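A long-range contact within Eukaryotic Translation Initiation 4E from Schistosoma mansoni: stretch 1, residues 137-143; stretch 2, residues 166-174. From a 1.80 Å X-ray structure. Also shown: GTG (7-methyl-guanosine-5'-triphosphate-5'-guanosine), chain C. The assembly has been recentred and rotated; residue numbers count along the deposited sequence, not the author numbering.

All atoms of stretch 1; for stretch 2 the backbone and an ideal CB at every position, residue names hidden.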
# COMPACT_ATOMS: atom_id res chain seq x y z
N VAL A 137 -1.52 -1.33 3.97
CA VAL A 137 -1.78 0.06 3.66
C VAL A 137 -1.45 0.85 4.91
O VAL A 137 -2.00 0.59 5.98
CB VAL A 137 -3.24 0.30 3.28
CG1 VAL A 137 -3.54 1.82 3.23
CG2 VAL A 137 -3.57 -0.38 1.97
N TRP A 138 -0.57 1.83 4.76
CA TRP A 138 -0.11 2.67 5.86
C TRP A 138 -0.97 3.92 5.93
O TRP A 138 -1.23 4.56 4.90
CB TRP A 138 1.33 3.08 5.56
CG TRP A 138 2.36 1.99 5.78
CD1 TRP A 138 2.20 0.63 5.62
CD2 TRP A 138 3.71 2.19 6.20
NE1 TRP A 138 3.39 -0.02 5.91
CE2 TRP A 138 4.32 0.92 6.28
CE3 TRP A 138 4.47 3.33 6.50
CZ2 TRP A 138 5.66 0.75 6.67
CZ3 TRP A 138 5.78 3.17 6.90
CH2 TRP A 138 6.38 1.89 6.96
N LEU A 139 -1.40 4.24 7.15
CA LEU A 139 -2.33 5.33 7.47
C LEU A 139 -1.62 6.32 8.38
O LEU A 139 -0.72 5.94 9.13
CB LEU A 139 -3.56 4.78 8.20
CG LEU A 139 -4.49 3.83 7.44
CD1 LEU A 139 -5.84 3.72 8.15
CD2 LEU A 139 -4.73 4.33 6.02
N THR A 140 -2.04 7.58 8.35
CA THR A 140 -1.29 8.62 9.07
C THR A 140 -1.52 8.68 10.59
O THR A 140 -0.68 9.22 11.32
CB THR A 140 -1.53 10.00 8.44
OG1 THR A 140 -0.56 10.93 8.93
CG2 THR A 140 -2.93 10.50 8.76
N SER A 141 -2.66 8.17 11.05
CA SER A 141 -2.96 8.09 12.48
C SER A 141 -3.17 6.65 12.93
O SER A 141 -3.26 5.74 12.10
CB SER A 141 -4.21 8.92 12.81
OG SER A 141 -5.37 8.17 12.50
N ASP A 142 -3.25 6.44 14.24
CA ASP A 142 -3.55 5.10 14.79
C ASP A 142 -4.80 5.12 15.66
O ASP A 142 -5.15 4.12 16.28
CB ASP A 142 -2.36 4.53 15.58
CG ASP A 142 -2.01 5.37 16.82
OD1 ASP A 142 -0.83 5.34 17.24
OD2 ASP A 142 -2.89 6.06 17.36
N ASN A 143 -5.48 6.26 15.68
CA ASN A 143 -6.55 6.48 16.65
C ASN A 143 -7.78 7.21 16.11
O ASN A 143 -8.69 7.54 16.88
CB ASN A 143 -5.99 7.17 17.91
CG ASN A 143 -5.49 8.59 17.64
OD1 ASN A 143 -5.58 9.13 16.52
ND2 ASN A 143 -4.99 9.23 18.71
N UNK A 166 -5.75 -6.80 9.99
CA UNK A 166 -5.27 -6.31 11.28
C UNK A 166 -4.69 -4.91 11.18
O UNK A 166 -3.87 -4.63 10.30
CB UNK A 166 -4.22 -7.26 11.85
N UNK A 167 -5.12 -4.02 12.08
CA UNK A 167 -4.55 -2.66 12.13
C UNK A 167 -3.50 -2.55 13.24
O UNK A 167 -3.82 -2.66 14.43
CB UNK A 167 -5.65 -1.62 12.35
N UNK A 168 -2.26 -2.30 12.83
CA UNK A 168 -1.10 -2.34 13.72
C UNK A 168 -0.43 -0.98 13.72
O UNK A 168 0.12 -0.56 12.70
CB UNK A 168 -0.11 -3.43 13.30
N UNK A 169 -0.49 -0.28 14.87
CA UNK A 169 0.20 0.98 15.00
C UNK A 169 1.69 0.78 14.80
O UNK A 169 2.21 -0.33 15.05
CB UNK A 169 -0.08 1.61 16.36
N UNK A 170 2.35 1.83 14.34
CA UNK A 170 3.81 1.83 14.15
C UNK A 170 4.57 1.33 15.40
O UNK A 170 5.50 0.55 15.29
CB UNK A 170 4.28 3.24 13.79
N UNK A 171 4.14 1.75 16.58
CA UNK A 171 4.80 1.29 17.81
C UNK A 171 4.87 -0.25 17.88
O UNK A 171 5.93 -0.83 18.18
CB UNK A 171 4.06 1.83 19.03
N UNK A 172 3.76 -0.90 17.55
CA UNK A 172 3.70 -2.37 17.51
C UNK A 172 4.55 -2.96 16.39
O UNK A 172 5.13 -4.04 16.56
CB UNK A 172 2.25 -2.83 17.34
N UNK A 173 4.61 -2.28 15.25
CA UNK A 173 5.47 -2.70 14.13
C UNK A 173 6.94 -2.65 14.53
O UNK A 173 7.70 -3.59 14.27
CB UNK A 173 5.23 -1.81 12.91
N UNK A 174 7.35 -1.56 15.17
CA UNK A 174 8.73 -1.38 15.63
C UNK A 174 9.18 -2.52 16.53
O UNK A 174 10.32 -3.01 16.41
CB UNK A 174 8.87 -0.05 16.37
PA GTG C . 9.68 -6.48 7.60
O1A GTG C . 10.41 -6.72 6.30
O2A GTG C . 8.37 -5.72 7.64
O3A GTG C . 9.46 -7.83 8.44
PB GTG C . 9.63 -9.34 7.99
O1B GTG C . 8.84 -9.65 6.75
O2B GTG C . 9.38 -10.16 9.26
O3B GTG C . 11.22 -9.39 7.72
N9A GTG C . 12.12 -1.94 9.07
C8A GTG C . 10.96 -2.16 8.45
N7A GTG C . 10.36 -0.97 8.21
C7X GTG C . 9.05 -0.83 7.53
C5A GTG C . 11.16 -0.02 8.70
C6A GTG C . 11.03 1.37 8.73
O6A GTG C . 10.05 1.98 8.25
N1A GTG C . 12.02 2.09 9.33
C2A GTG C . 13.11 1.45 9.85
N2A GTG C . 14.11 2.13 10.45
N3A GTG C . 13.23 0.10 9.82
C4A GTG C . 12.27 -0.63 9.24
O5D GTG C . 10.68 -5.67 8.52
C5D GTG C . 11.96 -6.22 8.80
C4D GTG C . 12.77 -5.22 9.58
O4D GTG C . 13.06 -4.11 8.74
C3D GTG C . 12.05 -4.64 10.78
O3D GTG C . 12.13 -5.50 11.91
C2D GTG C . 12.80 -3.34 10.98
O2D GTG C . 14.03 -3.58 11.68
C1D GTG C . 13.12 -2.94 9.54
PG GTG C . 12.05 -10.59 7.05
O1G GTG C . 11.21 -11.52 6.24
O2G GTG C . 12.99 -11.15 8.11
O5E GTG C . 12.96 -9.73 6.05
C5E GTG C . 12.39 -9.15 4.87
C4E GTG C . 13.47 -8.48 4.05
O4E GTG C . 14.02 -7.40 4.81
C3E GTG C . 14.64 -9.40 3.74
O3E GTG C . 15.22 -8.93 2.51
C2E GTG C . 15.64 -9.14 4.86
O2E GTG C . 16.99 -9.43 4.48
C1E GTG C . 15.42 -7.65 5.07
N9B GTG C . 15.69 -7.10 6.41
C8B GTG C . 14.89 -7.68 7.47
N7B GTG C . 15.36 -6.90 8.62
C5B GTG C . 16.28 -5.99 8.18
C6B GTG C . 17.07 -4.95 8.86
O6B GTG C . 16.92 -4.81 10.10
N1B GTG C . 17.93 -4.21 8.10
C2B GTG C . 18.06 -4.40 6.74
N2B GTG C . 18.92 -3.65 6.01
N3B GTG C . 17.36 -5.34 6.06
C4B GTG C . 16.48 -6.11 6.72

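Position 166 opens the strand with phi/psi of -124/131. Its ideal CB has nothing of stretch 1 within 5.5 Å, so this contact hardly limits the choice. Many side chains would suit. The deposited residue is Tyr166, and its ring stays out of reach of stretch 1.

Position 167 is still extended, at -100/116, and its CA-to-CB bond points toward stretch 1. The ideal CB touches nothing there, so a short side chain would leave a gap. The space ahead is bordered by the side chain of Leu139 and by the backbone of Ser141 and Asp142. No charge is directed into it. A long apolar or aromatic side chain would fit: Leu, Met or Phe. The deposited residue is Phe167, with chi1 in t, which carries the ring across the gap. Phe167 CE1 lies 3.7 Å from Leu139 CD1, an apolar contact. The ring edge meets the backbone of stretch 1: Phe167 CZ is 3.4 Å from Ser141 O, and Phe167 CE2 is 3.7 Å from Asp142 CA. Ser141 O has no hydrogen-bond partner in the model; the slightly positive ring edge is a mild neighbour but does not replace a donor. Of the nine residues, Phe167 has the largest area covered by stretch 1.

At 168 the strand alternation turns CA-to-CB away from stretch 1, which therefore says little about the side chain. Polar or apolar residues would do. It is Gln168, whose side-chain amide is hydrogen-bonded elsewhere in the structure.

Position 169 has phi/psi of -61/153 and stands just before a helix. CA-to-CB points sideways. The ideal CB is already 3.8 Å from Asp142 CB, so a compact side chain is favoured near that point. Ser or Thr would suit an N-cap; Asp would set its charge near the Asp142 carboxylate. The phi angle also admits Pro. The deposited residue is Pro169. Its CB packs 4.0 Å from Asp142 CB, and the two CA atoms, 5.6 Å apart, mark the nearest backbone approach.

Position 170 begins the helix. CA-to-CB points toward stretch 1, but the ideal CB finds no close neighbour there. Ala, Val, Ile or Leu are plausible. Val170, with chi1 in t, makes no contact: its CG2 stays 5.7 Å from Trp138 CZ3.

Positions 171 and 172 are helical and meet little of stretch 1. Small or polar residues would serve at both. They are Ser171 and Asp172.

At position 173, one turn after 169, CA-to-CB points toward stretch 1. Its ideal CB is free, with the Trp138 indole lying beyond. A medium or long side chain, such as Leu, Met, Gln or Glu, could reach that way. The deposited residue is Gln173. Gln173 OE1 comes 4.1 Å from Trp138 CZ2, obliquely to the ring. Gln173 NE2 donates to Gln168 O at 3.0 Å, tying the helix back to the strand. The same indole atom, Trp138 CZ2, lies 3.8 Å from GTG C7X, the cap methyl.

Position 174 is out of reach, and almost any helix-compatible residue would suit. It is Arg174.

Stretch 2 (166-174) YFQPVSDQR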
# COMPACT_ATOMS: atom_id res chain seq x y z
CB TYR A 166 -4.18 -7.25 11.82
CG TYR A 166 -4.65 -8.70 11.93
CD1 TYR A 166 -5.43 -9.12 13.03
CD2 TYR A 166 -4.34 -9.63 10.93
CE1 TYR A 166 -5.87 -10.45 13.13
CE2 TYR A 166 -4.77 -10.96 11.03
CZ TYR A 166 -5.54 -11.36 12.12
OH TYR A 166 -5.95 -12.66 12.20
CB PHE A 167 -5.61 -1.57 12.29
CG PHE A 167 -5.05 -0.18 12.18
CD1 PHE A 167 -4.77 0.37 10.93
CD2 PHE A 167 -4.74 0.55 13.31
CE1 PHE A 167 -4.20 1.64 10.80
CE2 PHE A 167 -4.19 1.83 13.19
CZ PHE A 167 -3.90 2.36 11.92
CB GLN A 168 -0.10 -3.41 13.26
CG GLN A 168 -0.73 -4.75 13.09
CD GLN A 168 0.19 -5.77 12.48
OE1 GLN A 168 1.19 -5.43 11.81
NE2 GLN A 168 -0.13 -7.05 12.71
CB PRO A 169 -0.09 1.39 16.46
CG PRO A 169 -1.35 0.67 16.80
CD PRO A 169 -1.18 -0.66 16.11
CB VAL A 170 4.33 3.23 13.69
CG1 VAL A 170 5.84 3.27 13.68
CG2 VAL A 170 3.81 3.53 12.28
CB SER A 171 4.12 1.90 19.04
OG SER A 171 2.74 1.60 19.08
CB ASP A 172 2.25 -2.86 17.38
CG ASP A 172 1.39 -2.49 18.59
OD1 ASP A 172 1.94 -2.16 19.66
OD2 ASP A 172 0.16 -2.49 18.45
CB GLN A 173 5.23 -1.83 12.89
CG GLN A 173 3.85 -1.97 12.25
CD GLN A 173 3.67 -1.03 11.06
OE1 GLN A 173 4.50 -0.98 10.17
NE2 GLN A 173 2.59 -0.27 11.06
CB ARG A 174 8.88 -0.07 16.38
CG ARG A 174 8.64 1.18 15.54
CD ARG A 174 8.99 2.43 16.34
NE ARG A 174 9.34 3.55 15.47
CZ ARG A 174 10.47 3.63 14.77
NH1 ARG A 174 11.36 2.64 14.83
NH2 ARG A 174 10.72 4.68 14.02
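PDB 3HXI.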